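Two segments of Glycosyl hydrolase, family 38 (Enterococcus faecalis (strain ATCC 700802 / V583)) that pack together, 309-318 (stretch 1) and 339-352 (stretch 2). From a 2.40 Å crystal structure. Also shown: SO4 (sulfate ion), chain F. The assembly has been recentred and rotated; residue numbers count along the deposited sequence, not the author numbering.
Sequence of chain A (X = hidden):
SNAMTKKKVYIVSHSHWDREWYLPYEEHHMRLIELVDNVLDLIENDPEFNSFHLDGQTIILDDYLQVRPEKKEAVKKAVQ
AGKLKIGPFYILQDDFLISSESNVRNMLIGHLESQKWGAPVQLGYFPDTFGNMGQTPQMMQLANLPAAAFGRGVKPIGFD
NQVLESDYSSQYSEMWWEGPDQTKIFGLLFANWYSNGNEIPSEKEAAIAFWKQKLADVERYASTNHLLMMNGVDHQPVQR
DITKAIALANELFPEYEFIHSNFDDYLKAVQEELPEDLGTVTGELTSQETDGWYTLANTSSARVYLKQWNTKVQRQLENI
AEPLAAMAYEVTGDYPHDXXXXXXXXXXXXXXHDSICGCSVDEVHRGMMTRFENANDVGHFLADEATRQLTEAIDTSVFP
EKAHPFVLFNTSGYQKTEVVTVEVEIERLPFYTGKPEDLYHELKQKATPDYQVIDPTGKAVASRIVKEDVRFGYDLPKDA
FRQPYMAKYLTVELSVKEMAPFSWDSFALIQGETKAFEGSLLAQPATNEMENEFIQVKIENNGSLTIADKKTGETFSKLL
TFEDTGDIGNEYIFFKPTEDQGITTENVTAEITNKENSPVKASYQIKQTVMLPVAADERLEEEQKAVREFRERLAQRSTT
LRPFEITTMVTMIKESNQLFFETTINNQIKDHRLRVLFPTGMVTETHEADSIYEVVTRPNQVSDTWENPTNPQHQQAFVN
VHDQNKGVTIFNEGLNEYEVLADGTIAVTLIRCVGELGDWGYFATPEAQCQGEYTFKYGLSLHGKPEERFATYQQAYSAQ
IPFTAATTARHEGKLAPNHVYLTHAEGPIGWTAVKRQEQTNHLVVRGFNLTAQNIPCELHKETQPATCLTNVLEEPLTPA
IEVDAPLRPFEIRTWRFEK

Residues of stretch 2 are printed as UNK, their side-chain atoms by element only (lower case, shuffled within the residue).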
ATOM      1  N   TRP A 309      12.602  -5.896  -6.033  1.00 39.86           N
ATOM      2  CA  TRP A 309      12.263  -4.525  -5.670  1.00 36.60           C
ATOM      3  C   TRP A 309      13.186  -3.997  -4.580  1.00 40.78           C
ATOM      4  O   TRP A 309      13.577  -2.824  -4.603  1.00 44.48           O
ATOM      5  CB  TRP A 309      10.803  -4.444  -5.224  1.00 36.44           C
ATOM      6  CG  TRP A 309       9.861  -4.132  -6.339  1.00 51.38           C
ATOM      7  CD1 TRP A 309       9.236  -5.026  -7.157  1.00 53.35           C
ATOM      8  CD2 TRP A 309       9.442  -2.833  -6.767  1.00 50.41           C
ATOM      9  NE1 TRP A 309       8.451  -4.362  -8.068  1.00 52.03           N
ATOM     10  CE2 TRP A 309       8.560  -3.014  -7.849  1.00 51.74           C
ATOM     11  CE3 TRP A 309       9.726  -1.533  -6.337  1.00 50.29           C
ATOM     12  CZ2 TRP A 309       7.960  -1.943  -8.508  1.00 46.73           C
ATOM     13  CZ3 TRP A 309       9.131  -0.472  -6.993  1.00 50.43           C
ATOM     14  CH2 TRP A 309       8.258  -0.684  -8.066  1.00 51.42           C
ATOM     15  N   ASN A 310      13.544  -4.847  -3.617  1.00 47.24           N
ATOM     16  CA  ASN A 310      14.438  -4.411  -2.549  1.00 45.64           C
ATOM     17  C   ASN A 310      15.802  -4.024  -3.106  1.00 44.30           C
ATOM     18  O   ASN A 310      16.367  -2.989  -2.733  1.00 48.19           O
ATOM     19  CB  ASN A 310      14.577  -5.509  -1.496  1.00 35.97           C
ATOM     20  CG  ASN A 310      15.245  -5.015  -0.231  1.00 41.00           C
ATOM     21  OD1 ASN A 310      15.141  -3.840   0.122  1.00 44.53           O
ATOM     22  ND2 ASN A 310      15.941  -5.912   0.458  1.00 49.77           N
ATOM     23  N   THR A 311      16.346  -4.845  -4.008  1.00 34.82           N
ATOM     24  CA  THR A 311      17.602  -4.500  -4.666  1.00 39.01           C
ATOM     25  C   THR A 311      17.478  -3.184  -5.424  1.00 44.41           C
ATOM     26  O   THR A 311      18.380  -2.341  -5.371  1.00 49.61           O
ATOM     27  CB  THR A 311      18.029  -5.626  -5.611  1.00 38.54           C
ATOM     28  OG1 THR A 311      18.337  -6.802  -4.854  1.00 36.61           O
ATOM     29  CG2 THR A 311      19.253  -5.217  -6.419  1.00 30.96           C
ATOM     30  N   LYS A 312      16.356  -2.983  -6.120  1.00 44.05           N
ATOM     31  CA  LYS A 312      16.187  -1.778  -6.927  1.00 38.08           C
ATOM     32  C   LYS A 312      16.112  -0.530  -6.056  1.00 40.84           C
ATOM     33  O   LYS A 312      16.779   0.474  -6.330  1.00 46.50           O
ATOM     34  CB  LYS A 312      14.936  -1.906  -7.799  1.00 35.22           C
ATOM     35  CG  LYS A 312      14.593  -0.645  -8.571  1.00 45.72           C
ATOM     36  CD  LYS A 312      13.479  -0.888  -9.577  1.00 57.74           C
ATOM     37  CE  LYS A 312      12.207  -1.361  -8.893  1.00 70.95           C
ATOM     38  NZ  LYS A 312      11.105  -1.583  -9.871  1.00 80.72           N
ATOM     39  N   VAL A 313      15.300  -0.574  -4.996  1.00 36.54           N
ATOM     40  CA  VAL A 313      15.128   0.599  -4.141  1.00 44.33           C
ATOM     41  C   VAL A 313      16.414   0.906  -3.382  1.00 46.77           C
ATOM     42  O   VAL A 313      16.762   2.075  -3.171  1.00 49.46           O
ATOM     43  CB  VAL A 313      13.938   0.387  -3.186  1.00 41.75           C
ATOM     44  CG1 VAL A 313      13.786   1.572  -2.240  1.00 39.65           C
ATOM     45  CG2 VAL A 313      12.657   0.170  -3.976  1.00 39.10           C
ATOM     46  N   GLN A 314      17.143  -0.132  -2.966  1.00 46.80           N
ATOM     47  CA  GLN A 314      18.383   0.083  -2.226  1.00 43.07           C
ATOM     48  C   GLN A 314      19.437   0.755  -3.098  1.00 48.37           C
ATOM     49  O   GLN A 314      20.099   1.705  -2.665  1.00 46.17           O
ATOM     50  CB  GLN A 314      18.899  -1.246  -1.673  1.00 43.59           C
ATOM     51  CG  GLN A 314      18.127  -1.752  -0.464  1.00 40.41           C
ATOM     52  CD  GLN A 314      18.497  -3.173  -0.094  1.00 42.21           C
ATOM     53  OE1 GLN A 314      18.451  -3.555   1.076  1.00 40.32           O
ATOM     54  NE2 GLN A 314      18.860  -3.968  -1.093  1.00 42.17           N
ATOM     55  N   ARG A 315      19.607   0.277  -4.333  1.00 51.12           N
ATOM     56  CA  ARG A 315      20.528   0.934  -5.256  1.00 48.31           C
ATOM     57  C   ARG A 315      20.082   2.359  -5.559  1.00 35.84           C
ATOM     58  O   ARG A 315      20.918   3.256  -5.718  1.00 39.26           O
ATOM     59  CB  ARG A 315      20.642   0.128  -6.549  1.00 52.47           C
ATOM     60  CG  ARG A 315      21.159  -1.287  -6.353  1.00 74.02           C
ATOM     61  CD  ARG A 315      22.593  -1.287  -5.863  1.00 82.53           C
ATOM     62  NE  ARG A 315      22.862  -2.409  -4.970  1.00 89.55           N
ATOM     63  CZ  ARG A 315      22.744  -2.355  -3.647  1.00 85.81           C
ATOM     64  NH1 ARG A 315      23.007  -3.427  -2.910  1.00 88.42           N
ATOM     65  NH2 ARG A 315      22.363  -1.229  -3.059  1.00 81.13           N
ATOM     66  N   GLN A 316      18.768   2.584  -5.633  1.00 35.59           N
ATOM     67  CA  GLN A 316      18.252   3.918  -5.916  1.00 36.24           C
ATOM     68  C   GLN A 316      18.619   4.910  -4.819  1.00 38.93           C
ATOM     69  O   GLN A 316      18.858   6.089  -5.102  1.00 43.85           O
ATOM     70  CB  GLN A 316      16.733   3.861  -6.095  1.00 40.13           C
ATOM     71  CG  GLN A 316      16.076   5.202  -6.368  1.00 44.75           C
ATOM     72  CD  GLN A 316      16.454   5.767  -7.720  1.00 46.10           C
ATOM     73  OE1 GLN A 316      16.552   5.036  -8.705  1.00 47.26           O
ATOM     74  NE2 GLN A 316      16.677   7.075  -7.774  1.00 47.10           N
ATOM     75  N   LEU A 317      18.680   4.455  -3.569  1.00 43.84           N
ATOM     76  CA  LEU A 317      19.009   5.329  -2.451  1.00 46.32           C
ATOM     77  C   LEU A 317      20.511   5.395  -2.192  1.00 47.34           C
ATOM     78  O   LEU A 317      21.081   6.487  -2.103  1.00 43.75           O
ATOM     79  CB  LEU A 317      18.276   4.865  -1.188  1.00 43.55           C
ATOM     80  CG  LEU A 317      16.751   4.999  -1.174  1.00 36.82           C
ATOM     81  CD1 LEU A 317      16.163   4.407   0.099  1.00 45.07           C
ATOM     82  CD2 LEU A 317      16.349   6.456  -1.325  1.00 34.36           C
ATOM     83  N   GLU A 318      21.165   4.237  -2.076  1.00 46.02           N
ATOM     84  CA  GLU A 318      22.571   4.215  -1.682  1.00 44.75           C
ATOM     85  C   GLU A 318      23.480   4.708  -2.801  1.00 44.82           C
ATOM     86  O   GLU A 318      24.448   5.434  -2.547  1.00 48.60           O
ATOM     87  CB  GLU A 318      22.977   2.801  -1.264  1.00 39.33           C
ATOM     88  CG  GLU A 318      22.074   2.163  -0.227  1.00 48.62           C
ATOM     89  CD  GLU A 318      22.239   0.657  -0.169  1.00 50.52           C
ATOM     90  OE1 GLU A 318      23.144   0.133  -0.851  1.00 50.79           O
ATOM     91  OE2 GLU A 318      21.459  -0.003   0.550  1.00 51.30           O
ATOM     92  N   UNK A 339      13.974  14.084   3.970  1.00 45.94           N
ATOM     93  CA  UNK A 339      13.402  13.238   2.927  1.00 45.17           C
ATOM     94  C   UNK A 339      14.106  11.888   2.863  1.00 40.60           C
ATOM     95  O   UNK A 339      13.456  10.853   2.671  1.00 46.39           O
ATOM     96  c   UNK A 339      12.559  15.160   1.439  1.00 47.10           C
ATOM     97  o   UNK A 339      14.144  16.387   2.757  1.00 52.12           O
ATOM     98  n   UNK A 339      12.569  17.568   1.677  1.00 54.93           N
ATOM     99  c   UNK A 339      13.160  16.429   2.018  1.00 53.98           C
ATOM    100  c   UNK A 339      13.473  13.947   1.575  1.00 43.08           C
ATOM    101  N   UNK A 340      15.433  11.879   3.013  1.00 35.88           N
ATOM    102  CA  UNK A 340      16.160  10.613   3.018  1.00 42.29           C
ATOM    103  C   UNK A 340      15.800   9.775   4.236  1.00 41.15           C
ATOM    104  O   UNK A 340      15.702   8.545   4.143  1.00 43.06           O
ATOM    105  c   UNK A 340      19.346  12.370  -0.076  1.00 39.36           C
ATOM    106  c   UNK A 340      18.850  12.209   1.204  1.00 38.63           C
ATOM    107  c   UNK A 340      18.205  11.041   1.573  1.00 42.72           C
ATOM    108  c   UNK A 340      18.075  10.029   0.638  1.00 33.80           C
ATOM    109  c   UNK A 340      19.205  11.354  -1.002  1.00 41.82           C
ATOM    110  c   UNK A 340      17.668  10.862   2.965  1.00 40.55           C
ATOM    111  c   UNK A 340      18.567  10.183  -0.645  1.00 44.63           C
ATOM    112  N   UNK A 341      15.599  10.423   5.385  1.00 39.56           N
ATOM    113  CA  UNK A 341      15.167   9.698   6.574  1.00 37.91           C
ATOM    114  C   UNK A 341      13.776   9.111   6.379  1.00 42.11           C
ATOM    115  O   UNK A 341      13.484   8.011   6.859  1.00 38.45           O
ATOM    116  c   UNK A 341      15.203  10.625   7.790  1.00 36.59           C
ATOM    117  o   UNK A 341      15.562   9.144   9.623  1.00 58.85           O
ATOM    118  c   UNK A 341      14.767   9.934   9.068  1.00 51.17           C
ATOM    119  o   UNK A 341      13.631  10.186   9.522  1.00 58.13           O
ATOM    120  N   UNK A 342      12.907   9.830   5.662  1.00 32.49           N
ATOM    121  CA  UNK A 342      11.570   9.322   5.377  1.00 37.09           C
ATOM    122  C   UNK A 342      11.618   8.173   4.376  1.00 41.35           C
ATOM    123  O   UNK A 342      10.850   7.211   4.490  1.00 42.36           O
ATOM    124  c   UNK A 342       9.035   9.845   3.058  1.00 38.03           C
ATOM    125  c   UNK A 342       9.309  10.043   4.404  1.00 39.55           C
ATOM    126  c   UNK A 342      10.687  10.460   4.861  1.00 32.61           C
ATOM    127  o   UNK A 342       5.510   8.927   3.135  1.00 43.27           O
ATOM    128  c   UNK A 342       8.276   9.871   5.316  1.00 48.16           C
ATOM    129  c   UNK A 342       6.766   9.300   3.556  1.00 45.94           C
ATOM    130  c   UNK A 342       7.775   9.471   2.631  1.00 41.62           C
ATOM    131  c   UNK A 342       7.011   9.497   4.899  1.00 47.36           C
ATOM    132  N   UNK A 343      12.511   8.258   3.386  1.00 45.85           N
ATOM    133  CA  UNK A 343      12.628   7.183   2.407  1.00 48.39           C
ATOM    134  C   UNK A 343      13.242   5.933   3.026  1.00 42.83           C
ATOM    135  O   UNK A 343      12.822   4.810   2.722  1.00 43.71           O
ATOM    136  c   UNK A 343      13.455   7.649   1.208  1.00 31.69           C
ATOM    137  N   UNK A 344      14.241   6.107   3.895  1.00 43.83           N
ATOM    138  CA  UNK A 344      14.914   4.953   4.483  1.00 44.53           C
ATOM    139  C   UNK A 344      14.007   4.214   5.460  1.00 38.89           C
ATOM    140  O   UNK A 344      13.963   2.979   5.458  1.00 42.48           O
ATOM    141  c   UNK A 344      16.207   5.391   5.170  1.00 40.63           C
ATOM    142  c   UNK A 344      17.992   6.509   3.720  1.00 42.55           C
ATOM    143  c   UNK A 344      17.373   5.411   4.241  1.00 41.41           C
ATOM    144  c   UNK A 344      19.943   3.905   2.182  1.00 46.37           C
ATOM    145  c   UNK A 344      19.763   2.560   2.344  1.00 53.48           C
ATOM    146  c   UNK A 344      17.894   2.892   3.846  1.00 41.64           C
ATOM    147  n   UNK A 344      19.023   6.124   2.896  1.00 36.05           N
ATOM    148  c   UNK A 344      18.052   4.273   3.701  1.00 43.10           C
ATOM    149  c   UNK A 344      19.080   4.755   2.867  1.00 45.01           C
ATOM    150  c   UNK A 344      18.751   2.051   3.165  1.00 48.03           C
ATOM    151  N   UNK A 345      13.284   4.953   6.306  1.00 36.56           N
ATOM    152  CA  UNK A 345      12.344   4.311   7.219  1.00 38.26           C
ATOM    153  C   UNK A 345      11.263   3.561   6.454  1.00 41.04           C
ATOM    154  O   UNK A 345      10.870   2.455   6.843  1.00 50.60           O
ATOM    155  c   UNK A 345      12.673   5.882   9.207  1.00 34.60           C
ATOM    156  c   UNK A 345      12.016   6.962  10.052  1.00 39.02           C
ATOM    157  n   UNK A 345      12.463   8.737  11.745  1.00 45.63           N
ATOM    158  c   UNK A 345      11.721   5.349   8.151  1.00 30.37           C
ATOM    159  c   UNK A 345      12.979   7.497  11.100  1.00 42.31           C
ATOM    160  N   UNK A 346      10.774   4.145   5.357  1.00 32.74           N
ATOM    161  CA  UNK A 346       9.795   3.455   4.524  1.00 36.59           C
ATOM    162  C   UNK A 346      10.369   2.158   3.965  1.00 41.62           C
ATOM    163  O   UNK A 346       9.678   1.134   3.918  1.00 49.24           O
ATOM    164  c   UNK A 346       9.334   4.371   3.389  1.00 40.16           C
ATOM    165  c   UNK A 346       8.322   3.660   2.500  1.00 30.25           C
ATOM    166  o   UNK A 346       8.736   5.553   3.937  1.00 43.79           O
ATOM    167  N   UNK A 347      11.638   2.179   3.549  1.00 39.06           N
ATOM    168  CA  UNK A 347      12.258   0.967   3.023  1.00 39.98           C
ATOM    169  C   UNK A 347      12.552  -0.031   4.135  1.00 45.86           C
ATOM    170  O   UNK A 347      12.365  -1.241   3.955  1.00 38.97           O
ATOM    171  c   UNK A 347      13.444  -0.650   0.702  1.00 30.45           C
ATOM    172  c   UNK A 347      13.537   1.314   2.263  1.00 36.55           C
ATOM    173  c   UNK A 347      15.612   0.558   1.058  1.00 41.16           C
ATOM    174  c   UNK A 347      14.303   0.117   1.696  1.00 38.62           C
ATOM    175  N   UNK A 348      13.015   0.454   5.291  1.00 37.26           N
ATOM    176  CA  UNK A 348      13.291  -0.430   6.418  1.00 39.37           C
ATOM    177  C   UNK A 348      12.037  -1.119   6.939  1.00 43.46           C
ATOM    178  O   UNK A 348      12.145  -2.176   7.569  1.00 38.71           O
ATOM    179  c   UNK A 348      15.931   1.635   8.424  1.00 42.91           C
ATOM    180  c   UNK A 348      13.966   0.349   7.548  1.00 33.51           C
ATOM    181  c   UNK A 348      15.427   0.738   7.310  1.00 40.01           C
ATOM    182  c   UNK A 348      16.296  -0.502   7.195  1.00 37.70           C
ATOM    183  N   UNK A 349      10.855  -0.547   6.696  1.00 38.42           N
ATOM    184  CA  UNK A 349       9.618  -1.196   7.113  1.00 32.12           C
ATOM    185  C   UNK A 349       9.319  -2.448   6.298  1.00 40.56           C
ATOM    186  O   UNK A 349       8.464  -3.242   6.699  1.00 42.76           O
ATOM    187  o   UNK A 349       6.512   1.824   7.109  1.00 54.67           O
ATOM    188  c   UNK A 349       7.507   2.004   7.810  1.00 43.48           C
ATOM    189  n   UNK A 349       7.792   3.179   8.362  1.00 40.61           N
ATOM    190  c   UNK A 349       8.487   0.879   8.082  1.00 39.29           C
ATOM    191  c   UNK A 349       8.450  -0.211   7.021  1.00 37.14           C
ATOM    192  N   UNK A 350       9.996  -2.635   5.166  1.00 34.14           N
ATOM    193  CA  UNK A 350       9.947  -3.884   4.418  1.00 44.56           C
ATOM    194  C   UNK A 350      11.062  -4.842   4.813  1.00 47.73           C
ATOM    195  O   UNK A 350      11.147  -5.938   4.251  1.00 49.00           O
ATOM    196  c   UNK A 350       8.705  -3.149   2.336  1.00 37.39           C
ATOM    197  c   UNK A 350      10.024  -3.613   2.912  1.00 36.00           C
ATOM    198  n   UNK A 350       8.742  -2.619   1.119  1.00 33.28           N
ATOM    199  o   UNK A 350       7.661  -3.273   2.973  1.00 36.24           O
ATOM    200  N   UNK A 351      11.910  -4.456   5.761  1.00 36.80           N
ATOM    201  CA  UNK A 351      13.066  -5.254   6.150  1.00 40.02           C
ATOM    202  C   UNK A 351      12.919  -6.105   7.416  1.00 40.11           C
ATOM    203  O   UNK A 351      13.866  -6.832   7.737  1.00 42.74           O
ATOM    204  n   UNK A 351      15.343  -3.439   2.910  1.00 44.93           N
ATOM    205  c   UNK A 351      14.522  -4.176   3.729  1.00 44.33           C
ATOM    206  c   UNK A 351      16.133  -2.689   3.658  1.00 47.02           C
ATOM    207  c   UNK A 351      14.279  -4.338   6.308  1.00 36.96           C
ATOM    208  c   UNK A 351      14.835  -3.852   5.006  1.00 43.65           C
ATOM    209  n   UNK A 351      15.849  -2.920   4.928  1.00 34.75           N
ATOM    210  N   UNK A 352      11.810  -6.068   8.173  1.00 38.53           N
ATOM    211  CA  UNK A 352      11.629  -7.105   9.199  1.00 39.93           C
ATOM    212  C   UNK A 352      11.679  -8.488   8.567  1.00 46.88           C
ATOM    213  O   UNK A 352      11.210  -8.692   7.446  1.00 49.50           O
ATOM    214  c   UNK A 352      10.251  -6.790   9.784  1.00 36.50           C
ATOM    215  c   UNK A 352      10.139  -5.330   9.649  1.00 34.49           C
ATOM    216  c   UNK A 352      10.800  -5.001   8.335  1.00 34.13           C
TER
HETATM  217  S   SO4 F 904      11.615   2.146 -11.760  0.78 89.73           S
HETATM  218  O1  SO4 F 904      10.703   3.176 -11.273  0.78 88.27           O
HETATM  219  O2  SO4 F 904      12.089   2.504 -13.093  0.78 88.88           O
HETATM  220  O3  SO4 F 904      12.755   2.039 -10.855  0.78 95.75           O
HETATM  221  O4  SO4 F 904      10.918   0.864 -11.818  0.78 84.30           O

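Position 339 carries three carbons, the third bonded to one oxygen and one nitrogen, and is out of reach of stretch 1: a carboxamide on a two-carbon arm, Gln339. Position 340 has one carbon and then a six-carbon ring without a heteroatom, its edge facing Leu317; this is Phe340, with CE1 4.4 Å from Leu317 CD2. At 341, two carbons with two oxygens on the second make a carboxylate, Asp341. Position 342 has one carbon, then a six-carbon ring bearing one oxygen, and does not reach stretch 1: Tyr342. A single carbon at 343 defines Ala343, whose CB lies 4.0 Å from Leu317 CD2.

Position 344 shows fused five- and six-membered rings of eight carbons and one nitrogen, which only an indole provides, so it is Trp344. Leu317 CD1 sits 4.1 Å from the centroid of its six-membered ring and 15° off the normal, a CH-pi contact over the face, while Glu318 CG meets the ring edge, 3.5 Å from Trp344 CH2.

Position 345 has four carbons in a row ending in nitrogen, out of reach of stretch 1: Lys345. Its NZ forms a salt bridge with Asp341 OD2 at 2.9 Å, one helical turn back. At 346, a carbon carrying one oxygen and one carbon gives Thr346; its OG1 donates to the backbone O of Tyr342 at 2.7 Å. Position 347 has four carbons forked at the second and reaches stretch 1: Leu347, with CD1 3.7 Å from Val313 CG1 and CD2 3.7 Å from Gln314 CG. The same fork at 348, with CA-to-CB directed away, is Leu348.

Position 349 repeats the three-carbon amide, Gln349; 350 has the shorter two-carbon version, Asn350. At 351, one carbon leads to a five-membered ring of three carbons and two nitrogens, an imidazole: His351. Its NE2 donates to Asn310 OD1 at 2.8 Å, with an N-H...acceptor angle of 168°. Three carbons closing onto the backbone nitrogen make 352 Pro352, at the N-cap position of a following helix.

The helices run nearly antiparallel, at 161°, with axes 11.2 Å apart at closest approach. Two reciprocal knobs lock them: Leu317 sits among Phe340, Ala343, Trp344 and Leu347, and Leu347 among Asn310, Val313, Gln314 and Leu317. The knobs also touch each other, Leu317 CD1 to Leu347 CD2 at 4.0 Å. Beyond this apolar seam, the near-linear His351–Asn310 bond ties the turn spanning Leu348 to His351 to stretch 1, completing a compact contact that buries 440 Å² in total.

Stretch 2, residues 339-352: QFDYAWKTLLQNHP
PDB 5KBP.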